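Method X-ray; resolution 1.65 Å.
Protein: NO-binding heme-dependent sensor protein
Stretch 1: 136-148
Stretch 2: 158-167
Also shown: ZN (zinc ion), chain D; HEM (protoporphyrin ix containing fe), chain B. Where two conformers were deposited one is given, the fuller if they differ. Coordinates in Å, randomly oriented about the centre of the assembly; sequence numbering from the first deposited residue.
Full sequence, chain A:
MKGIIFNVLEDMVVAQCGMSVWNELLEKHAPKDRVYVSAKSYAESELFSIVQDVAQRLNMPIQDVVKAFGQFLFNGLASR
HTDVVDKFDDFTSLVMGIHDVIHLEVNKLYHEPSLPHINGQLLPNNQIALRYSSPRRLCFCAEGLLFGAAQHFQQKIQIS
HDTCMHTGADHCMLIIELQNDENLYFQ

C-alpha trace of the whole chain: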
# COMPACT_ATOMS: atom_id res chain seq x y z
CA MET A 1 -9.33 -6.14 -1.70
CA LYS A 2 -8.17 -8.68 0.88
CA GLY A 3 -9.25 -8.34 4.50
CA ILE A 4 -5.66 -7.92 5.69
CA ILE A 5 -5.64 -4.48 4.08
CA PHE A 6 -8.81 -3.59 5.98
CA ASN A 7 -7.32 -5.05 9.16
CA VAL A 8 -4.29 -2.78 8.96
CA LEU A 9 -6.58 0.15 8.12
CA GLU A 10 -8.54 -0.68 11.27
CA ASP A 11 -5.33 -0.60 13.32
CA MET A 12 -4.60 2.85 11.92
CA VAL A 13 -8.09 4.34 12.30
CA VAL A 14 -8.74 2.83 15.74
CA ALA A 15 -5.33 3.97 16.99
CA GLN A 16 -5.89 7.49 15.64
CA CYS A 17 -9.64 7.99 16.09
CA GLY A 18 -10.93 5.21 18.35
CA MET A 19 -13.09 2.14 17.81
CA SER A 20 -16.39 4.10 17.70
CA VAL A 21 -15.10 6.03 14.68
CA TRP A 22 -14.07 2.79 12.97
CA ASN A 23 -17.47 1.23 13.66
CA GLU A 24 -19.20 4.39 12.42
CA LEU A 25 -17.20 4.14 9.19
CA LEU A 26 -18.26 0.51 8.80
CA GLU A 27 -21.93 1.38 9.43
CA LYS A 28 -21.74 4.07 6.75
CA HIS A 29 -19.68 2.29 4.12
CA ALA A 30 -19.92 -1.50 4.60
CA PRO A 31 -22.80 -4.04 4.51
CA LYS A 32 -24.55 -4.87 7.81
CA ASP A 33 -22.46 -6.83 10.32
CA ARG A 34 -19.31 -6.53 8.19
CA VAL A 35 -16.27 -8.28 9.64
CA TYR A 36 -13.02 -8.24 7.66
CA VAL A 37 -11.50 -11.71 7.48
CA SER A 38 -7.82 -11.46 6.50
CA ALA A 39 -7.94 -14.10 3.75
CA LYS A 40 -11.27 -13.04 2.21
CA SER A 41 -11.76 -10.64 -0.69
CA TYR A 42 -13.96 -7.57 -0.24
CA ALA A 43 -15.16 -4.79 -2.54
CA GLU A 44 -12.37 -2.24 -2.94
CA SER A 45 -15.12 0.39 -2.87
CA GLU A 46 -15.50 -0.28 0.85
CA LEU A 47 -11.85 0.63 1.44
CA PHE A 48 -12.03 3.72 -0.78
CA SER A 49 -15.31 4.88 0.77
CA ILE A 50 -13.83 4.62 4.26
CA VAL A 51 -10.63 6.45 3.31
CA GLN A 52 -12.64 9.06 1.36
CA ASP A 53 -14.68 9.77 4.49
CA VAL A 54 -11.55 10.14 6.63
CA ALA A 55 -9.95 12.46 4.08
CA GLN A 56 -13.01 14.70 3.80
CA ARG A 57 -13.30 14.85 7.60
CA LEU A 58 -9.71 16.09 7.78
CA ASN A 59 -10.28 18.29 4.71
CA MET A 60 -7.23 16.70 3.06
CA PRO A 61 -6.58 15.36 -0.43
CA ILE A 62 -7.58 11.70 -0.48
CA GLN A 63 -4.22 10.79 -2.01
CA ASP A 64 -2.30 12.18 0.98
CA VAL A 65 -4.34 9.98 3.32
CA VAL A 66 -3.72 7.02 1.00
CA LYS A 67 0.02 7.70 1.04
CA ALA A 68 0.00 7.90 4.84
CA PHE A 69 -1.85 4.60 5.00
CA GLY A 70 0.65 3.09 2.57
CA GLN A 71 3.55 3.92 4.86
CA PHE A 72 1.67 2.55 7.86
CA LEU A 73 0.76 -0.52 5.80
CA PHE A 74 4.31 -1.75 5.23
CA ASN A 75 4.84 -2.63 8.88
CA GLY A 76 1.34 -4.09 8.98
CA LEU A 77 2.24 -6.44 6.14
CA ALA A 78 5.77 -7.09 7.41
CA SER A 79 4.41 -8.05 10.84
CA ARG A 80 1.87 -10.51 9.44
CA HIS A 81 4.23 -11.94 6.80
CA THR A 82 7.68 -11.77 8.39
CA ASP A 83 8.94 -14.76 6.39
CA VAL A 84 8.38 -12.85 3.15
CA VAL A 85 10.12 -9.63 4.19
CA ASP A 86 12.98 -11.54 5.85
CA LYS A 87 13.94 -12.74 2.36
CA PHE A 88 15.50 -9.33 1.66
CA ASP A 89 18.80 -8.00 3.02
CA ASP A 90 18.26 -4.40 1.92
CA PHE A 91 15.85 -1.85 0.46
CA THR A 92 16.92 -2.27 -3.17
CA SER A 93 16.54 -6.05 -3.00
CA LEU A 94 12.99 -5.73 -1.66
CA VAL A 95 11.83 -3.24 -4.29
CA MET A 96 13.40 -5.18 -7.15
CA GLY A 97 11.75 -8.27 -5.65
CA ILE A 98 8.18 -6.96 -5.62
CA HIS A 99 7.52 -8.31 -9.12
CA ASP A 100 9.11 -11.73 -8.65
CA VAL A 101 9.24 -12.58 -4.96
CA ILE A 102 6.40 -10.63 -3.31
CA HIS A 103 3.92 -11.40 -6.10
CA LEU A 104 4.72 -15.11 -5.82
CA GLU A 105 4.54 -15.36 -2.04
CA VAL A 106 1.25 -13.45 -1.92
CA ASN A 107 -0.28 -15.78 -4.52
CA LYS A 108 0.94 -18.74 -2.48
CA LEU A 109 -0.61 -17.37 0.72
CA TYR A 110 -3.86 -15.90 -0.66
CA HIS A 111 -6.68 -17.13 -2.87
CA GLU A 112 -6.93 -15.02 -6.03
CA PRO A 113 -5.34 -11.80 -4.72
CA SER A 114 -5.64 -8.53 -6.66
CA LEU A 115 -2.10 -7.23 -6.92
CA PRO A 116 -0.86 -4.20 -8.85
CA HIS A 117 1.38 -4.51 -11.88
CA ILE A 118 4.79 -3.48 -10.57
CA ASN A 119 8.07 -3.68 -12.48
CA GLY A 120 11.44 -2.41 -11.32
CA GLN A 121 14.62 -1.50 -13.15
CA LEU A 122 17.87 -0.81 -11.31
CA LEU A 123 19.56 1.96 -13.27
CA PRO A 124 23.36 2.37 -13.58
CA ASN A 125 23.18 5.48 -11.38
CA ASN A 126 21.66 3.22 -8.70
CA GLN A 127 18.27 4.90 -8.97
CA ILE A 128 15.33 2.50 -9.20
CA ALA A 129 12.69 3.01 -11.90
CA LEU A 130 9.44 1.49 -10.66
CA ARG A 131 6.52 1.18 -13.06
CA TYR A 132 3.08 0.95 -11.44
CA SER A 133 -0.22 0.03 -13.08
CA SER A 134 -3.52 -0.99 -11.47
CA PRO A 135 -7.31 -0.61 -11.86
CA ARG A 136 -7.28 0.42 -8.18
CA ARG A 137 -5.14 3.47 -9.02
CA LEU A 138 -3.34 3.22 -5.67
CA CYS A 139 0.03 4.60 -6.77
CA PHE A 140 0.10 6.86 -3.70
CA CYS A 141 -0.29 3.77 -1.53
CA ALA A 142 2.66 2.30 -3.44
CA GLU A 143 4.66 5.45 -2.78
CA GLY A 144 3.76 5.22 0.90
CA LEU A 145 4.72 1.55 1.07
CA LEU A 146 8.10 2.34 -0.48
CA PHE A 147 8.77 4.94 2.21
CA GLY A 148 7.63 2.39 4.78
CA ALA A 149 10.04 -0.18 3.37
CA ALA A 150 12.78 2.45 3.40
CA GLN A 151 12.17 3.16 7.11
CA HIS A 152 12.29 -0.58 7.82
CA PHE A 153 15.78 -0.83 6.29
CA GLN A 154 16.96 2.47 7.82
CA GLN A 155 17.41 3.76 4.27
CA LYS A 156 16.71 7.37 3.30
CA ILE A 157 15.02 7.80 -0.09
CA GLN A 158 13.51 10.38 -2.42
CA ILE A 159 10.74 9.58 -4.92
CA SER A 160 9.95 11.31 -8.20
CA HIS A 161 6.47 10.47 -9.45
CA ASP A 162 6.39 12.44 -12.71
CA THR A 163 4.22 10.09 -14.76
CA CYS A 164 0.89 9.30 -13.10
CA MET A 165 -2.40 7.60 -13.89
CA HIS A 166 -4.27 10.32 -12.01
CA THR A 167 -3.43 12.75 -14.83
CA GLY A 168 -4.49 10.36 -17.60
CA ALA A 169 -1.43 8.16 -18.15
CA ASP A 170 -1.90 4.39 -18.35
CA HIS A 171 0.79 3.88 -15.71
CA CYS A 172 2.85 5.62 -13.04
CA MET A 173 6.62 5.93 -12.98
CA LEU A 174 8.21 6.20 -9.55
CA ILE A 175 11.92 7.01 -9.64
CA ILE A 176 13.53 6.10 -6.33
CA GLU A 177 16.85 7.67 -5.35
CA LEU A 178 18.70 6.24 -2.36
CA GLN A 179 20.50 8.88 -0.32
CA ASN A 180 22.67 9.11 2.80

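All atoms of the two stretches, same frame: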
# COMPACT_ATOMS: atom_id res chain seq x y z
N ARG A 136 -7.01 -0.20 -9.48
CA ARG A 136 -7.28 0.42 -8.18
C ARG A 136 -6.73 1.84 -8.10
O ARG A 136 -7.17 2.62 -7.26
CB ARG A 136 -6.68 -0.43 -7.05
CG ARG A 136 -7.60 -1.52 -6.50
CD ARG A 136 -7.71 -2.72 -7.42
NE ARG A 136 -6.43 -3.41 -7.60
CZ ARG A 136 -6.24 -4.42 -8.44
NH1 ARG A 136 -7.23 -4.87 -9.19
NH2 ARG A 136 -5.04 -4.99 -8.54
N ARG A 137 -5.77 2.15 -8.97
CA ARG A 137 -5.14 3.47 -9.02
C ARG A 137 -4.63 3.89 -7.64
O ARG A 137 -4.88 5.00 -7.17
CB ARG A 137 -6.11 4.51 -9.58
CG ARG A 137 -6.69 4.11 -10.94
CD ARG A 137 -7.05 5.31 -11.79
NE ARG A 137 -7.69 6.37 -11.03
CZ ARG A 137 -7.81 7.62 -11.44
NH1 ARG A 137 -7.32 7.99 -12.62
NH2 ARG A 137 -8.41 8.52 -10.67
N LEU A 138 -3.87 3.00 -7.02
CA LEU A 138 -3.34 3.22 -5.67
C LEU A 138 -1.84 3.51 -5.68
O LEU A 138 -1.10 3.04 -4.81
CB LEU A 138 -3.64 2.01 -4.79
CG LEU A 138 -5.07 1.90 -4.28
CD1 LEU A 138 -5.34 0.50 -3.75
CD2 LEU A 138 -5.33 2.93 -3.19
N CYS A 139 -1.39 4.29 -6.65
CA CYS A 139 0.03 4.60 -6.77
C CYS A 139 0.55 5.35 -5.54
O CYS A 139 1.72 5.24 -5.19
CB CYS A 139 0.29 5.42 -8.03
SG CYS A 139 -0.62 6.97 -8.10
N PHE A 140 -0.32 6.11 -4.88
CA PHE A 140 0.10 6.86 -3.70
C PHE A 140 0.27 5.91 -2.52
O PHE A 140 1.07 6.17 -1.62
CB PHE A 140 -0.89 7.98 -3.37
CG PHE A 140 -0.59 9.27 -4.08
CD1 PHE A 140 -0.90 9.43 -5.42
CD2 PHE A 140 -0.00 10.32 -3.40
CE1 PHE A 140 -0.62 10.62 -6.07
CE2 PHE A 140 0.28 11.51 -4.05
CZ PHE A 140 -0.03 11.66 -5.39
N CYS A 141 -0.48 4.81 -2.53
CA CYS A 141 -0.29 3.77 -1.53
C CYS A 141 1.04 3.07 -1.78
O CYS A 141 1.77 2.73 -0.85
CB CYS A 141 -1.45 2.77 -1.56
SG CYS A 141 -1.41 1.51 -0.26
N ALA A 142 1.37 2.88 -3.06
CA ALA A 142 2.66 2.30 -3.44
C ALA A 142 3.80 3.19 -2.98
O ALA A 142 4.81 2.71 -2.45
CB ALA A 142 2.73 2.10 -4.95
N GLU A 143 3.64 4.49 -3.18
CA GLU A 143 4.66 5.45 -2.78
C GLU A 143 4.85 5.38 -1.27
O GLU A 143 5.97 5.33 -0.77
CB GLU A 143 4.27 6.88 -3.22
CG GLU A 143 5.38 7.90 -3.03
CD GLU A 143 5.07 9.26 -3.64
OE1 GLU A 143 4.50 9.32 -4.75
OE2 GLU A 143 5.41 10.27 -3.00
N GLY A 144 3.73 5.34 -0.55
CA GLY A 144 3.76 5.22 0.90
C GLY A 144 4.46 3.96 1.36
O GLY A 144 5.30 4.00 2.26
N LEU A 145 4.11 2.84 0.74
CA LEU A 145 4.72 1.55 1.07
C LEU A 145 6.23 1.55 0.85
O LEU A 145 6.98 0.92 1.60
CB LEU A 145 4.08 0.43 0.25
CG LEU A 145 2.73 -0.06 0.79
CD1 LEU A 145 1.92 -0.73 -0.30
CD2 LEU A 145 2.96 -1.01 1.95
N LEU A 146 6.68 2.24 -0.19
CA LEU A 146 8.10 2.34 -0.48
C LEU A 146 8.82 3.09 0.63
O LEU A 146 9.90 2.70 1.06
CB LEU A 146 8.33 3.01 -1.83
CG LEU A 146 8.00 2.15 -3.05
CD1 LEU A 146 7.80 3.01 -4.28
CD2 LEU A 146 9.10 1.12 -3.29
N PHE A 147 8.21 4.18 1.10
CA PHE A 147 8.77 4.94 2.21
C PHE A 147 8.77 4.09 3.48
O PHE A 147 9.70 4.15 4.28
CB PHE A 147 8.00 6.24 2.43
CG PHE A 147 8.36 7.33 1.47
CD1 PHE A 147 9.60 7.95 1.55
CD2 PHE A 147 7.46 7.76 0.51
CE1 PHE A 147 9.94 8.96 0.67
CE2 PHE A 147 7.80 8.78 -0.37
CZ PHE A 147 9.04 9.38 -0.29
N GLY A 148 7.72 3.29 3.65
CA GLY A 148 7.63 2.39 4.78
C GLY A 148 8.75 1.36 4.74
O GLY A 148 9.38 1.07 5.76
N GLN A 158 14.30 9.33 -1.80
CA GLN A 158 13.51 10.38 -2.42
C GLN A 158 12.77 9.74 -3.59
O GLN A 158 13.33 8.86 -4.25
CB GLN A 158 14.39 11.55 -2.89
CG GLN A 158 13.86 12.92 -2.54
CD GLN A 158 14.86 14.02 -2.85
OE1 GLN A 158 15.77 13.84 -3.67
NE2 GLN A 158 14.71 15.17 -2.20
N ILE A 159 11.53 10.15 -3.83
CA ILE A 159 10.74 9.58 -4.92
C ILE A 159 10.23 10.67 -5.86
O ILE A 159 9.60 11.64 -5.43
CB ILE A 159 9.54 8.76 -4.40
CG1 ILE A 159 10.05 7.60 -3.53
CG2 ILE A 159 8.69 8.24 -5.57
CD1 ILE A 159 8.96 6.69 -2.99
N SER A 160 10.52 10.49 -7.14
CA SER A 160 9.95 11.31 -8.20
C SER A 160 8.84 10.51 -8.87
O SER A 160 9.04 9.37 -9.27
CB SER A 160 11.00 11.73 -9.22
OG SER A 160 12.01 12.52 -8.61
N HIS A 161 7.67 11.13 -8.98
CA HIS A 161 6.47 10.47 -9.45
C HIS A 161 5.89 11.34 -10.58
O HIS A 161 4.81 11.91 -10.45
CB HIS A 161 5.50 10.30 -8.28
CG HIS A 161 4.28 9.48 -8.57
ND1 HIS A 161 3.52 8.91 -7.57
CD2 HIS A 161 3.67 9.16 -9.73
CE1 HIS A 161 2.50 8.27 -8.10
NE2 HIS A 161 2.57 8.40 -9.42
N ASP A 162 6.64 11.43 -11.68
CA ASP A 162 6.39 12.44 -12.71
C ASP A 162 5.52 11.96 -13.86
O ASP A 162 5.10 12.75 -14.71
CB ASP A 162 7.72 12.96 -13.26
CG ASP A 162 8.55 13.70 -12.22
OD1 ASP A 162 7.95 14.33 -11.31
OD2 ASP A 162 9.79 13.66 -12.30
N THR A 163 5.27 10.65 -13.92
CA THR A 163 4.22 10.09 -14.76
C THR A 163 3.21 9.47 -13.82
O THR A 163 3.59 8.74 -12.91
CB THR A 163 4.76 9.04 -15.75
OG1 THR A 163 5.81 9.60 -16.54
CG2 THR A 163 3.64 8.55 -16.68
N CYS A 164 1.92 9.76 -14.03
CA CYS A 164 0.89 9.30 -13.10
C CYS A 164 -0.45 9.06 -13.78
O CYS A 164 -0.89 9.84 -14.62
CB CYS A 164 0.72 10.31 -11.97
SG CYS A 164 -0.40 9.74 -10.66
N MET A 165 -1.09 7.97 -13.38
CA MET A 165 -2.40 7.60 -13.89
C MET A 165 -3.46 8.64 -13.56
O MET A 165 -4.44 8.80 -14.30
CB MET A 165 -2.83 6.25 -13.32
CG MET A 165 -1.92 5.09 -13.69
SD MET A 165 -2.46 3.52 -12.97
CE MET A 165 -3.90 3.18 -13.98
N HIS A 166 -3.27 9.35 -12.46
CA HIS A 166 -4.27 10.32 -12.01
C HIS A 166 -4.35 11.54 -12.92
O HIS A 166 -5.24 12.37 -12.77
CB HIS A 166 -3.97 10.76 -10.58
CG HIS A 166 -4.16 9.68 -9.56
ND1 HIS A 166 -5.39 9.10 -9.31
CD2 HIS A 166 -3.28 9.06 -8.74
CE1 HIS A 166 -5.25 8.18 -8.37
NE2 HIS A 166 -3.98 8.14 -8.01
N THR A 167 -3.41 11.65 -13.86
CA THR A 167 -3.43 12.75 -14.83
C THR A 167 -3.77 12.25 -16.23
O THR A 167 -3.80 13.03 -17.18
CB THR A 167 -2.09 13.51 -14.88
OG1 THR A 167 -1.11 12.74 -15.59
CG2 THR A 167 -1.59 13.80 -13.47
ZN ZN D . 0.57 7.85 -9.89
CHA HEM B . -1.57 -4.83 -2.30
CHB HEM B . 2.40 -2.34 -3.52
CHC HEM B . 5.00 -4.82 -0.29
CHD HEM B . 1.36 -8.01 0.01
C1A HEM B . -0.75 -3.83 -2.76
C2A HEM B . -1.17 -2.54 -3.28
C3A HEM B . -0.07 -1.86 -3.61
C4A HEM B . 1.08 -2.69 -3.32
CMA HEM B . 0.01 -0.44 -4.20
CAA HEM B . -2.63 -2.04 -3.42
CBA HEM B . -3.36 -2.80 -4.52
CGA HEM B . -3.18 -2.19 -5.90
O1A HEM B . -3.77 -2.74 -6.87
O2A HEM B . -2.45 -1.17 -6.04
C1B HEM B . 3.44 -2.75 -2.72
C2B HEM B . 4.74 -2.12 -2.64
C3B HEM B . 5.47 -2.81 -1.75
C4B HEM B . 4.64 -3.88 -1.24
CMB HEM B . 5.12 -0.89 -3.50
CAB HEM B . 6.92 -2.59 -1.25
CBB HEM B . 7.57 -1.43 -1.36
C1C HEM B . 4.24 -5.91 0.07
C2C HEM B . 4.64 -6.94 1.01
C3C HEM B . 3.66 -7.84 1.11
C4C HEM B . 2.58 -7.41 0.23
CMC HEM B . 5.99 -6.96 1.75
CAC HEM B . 3.73 -9.09 2.03
CBC HEM B . 2.88 -10.11 1.95
C1D HEM B . 0.23 -7.41 -0.49
C2D HEM B . -1.11 -7.92 -0.31
C3D HEM B . -2.02 -6.93 -1.03
C4D HEM B . -1.15 -5.92 -1.57
CMD HEM B . -1.53 -9.19 0.45
CAD HEM B . -3.55 -6.99 -1.15
CBD HEM B . -3.95 -7.77 -2.40
CGD HEM B . -5.46 -7.79 -2.49
O1D HEM B . -6.10 -6.92 -1.86
O2D HEM B . -6.02 -8.68 -3.19
NA HEM B . 0.64 -3.88 -2.79
NB HEM B . 3.41 -3.82 -1.86
NC HEM B . 2.98 -6.23 -0.38
ND HEM B . 0.17 -6.23 -1.23
FE HEM B . 1.84 -5.15 -1.73
O HOH W 1 -3.30 6.61 -5.33
O HOH W 2 7.21 12.07 -3.88

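Helix 139-148 lies nearly antiparallel to the strand that begins stretch 2. The angle between their directions is 165°, and the axes approach to 9.9 Å. Leu 138 is the N-cap residue, and its O accepts the first helical hydrogen bond from Ala 142 N at 3.0 Å. Beyond the strand, residues 165-167 form a 3-10 segment beside the start of stretch 1. The CA atoms of Arg 137 and Met 165 are 6.9 Å apart.

A zinc ion ties the two stretches together. Cys 139 SG binds ZN at 2.3 Å, His 161 NE2 binds ZN at 2.1 Å, and Cys 164 SG binds ZN at 2.3 Å. A fourth ligand comes from elsewhere in the structure. The shared metal explains why Cys 139 SG and Cys 164 SG sit 3.8 Å apart without a disulfide.

On the other ring nitrogen, His 161 ND1 donates a hydrogen bond to Glu 143 OE1 at 3.0 Å, with a nearly straight angle of 167°. This contact fixes the orientation of the imidazole while NE2 faces the metal. The second carboxylate oxygen works through water 2, which donates to Glu 143 OE2 at 2.7 Å and to Ile 159 O at 2.9 Å.

Further along the helix the contact is apolar. Ile 159 CD1 lies over the face of the Phe 147 ring, 4.0 Å from its centroid, in a CH-pi contact. The same methyl, Ile 159 CD1, is 3.9 Å from Leu 146 CB.

At the other end, water 1 donates to Arg 137 O at 2.9 Å and accepts from Phe 140 N at 3.1 Å. It also hydrogen-bonds His 166 NE2 at 3.2 Å, so it bridges the stretches. Arg 137 NH2 is 3.4 Å from His 166 ND1, but the angle is too poor for a hydrogen bond.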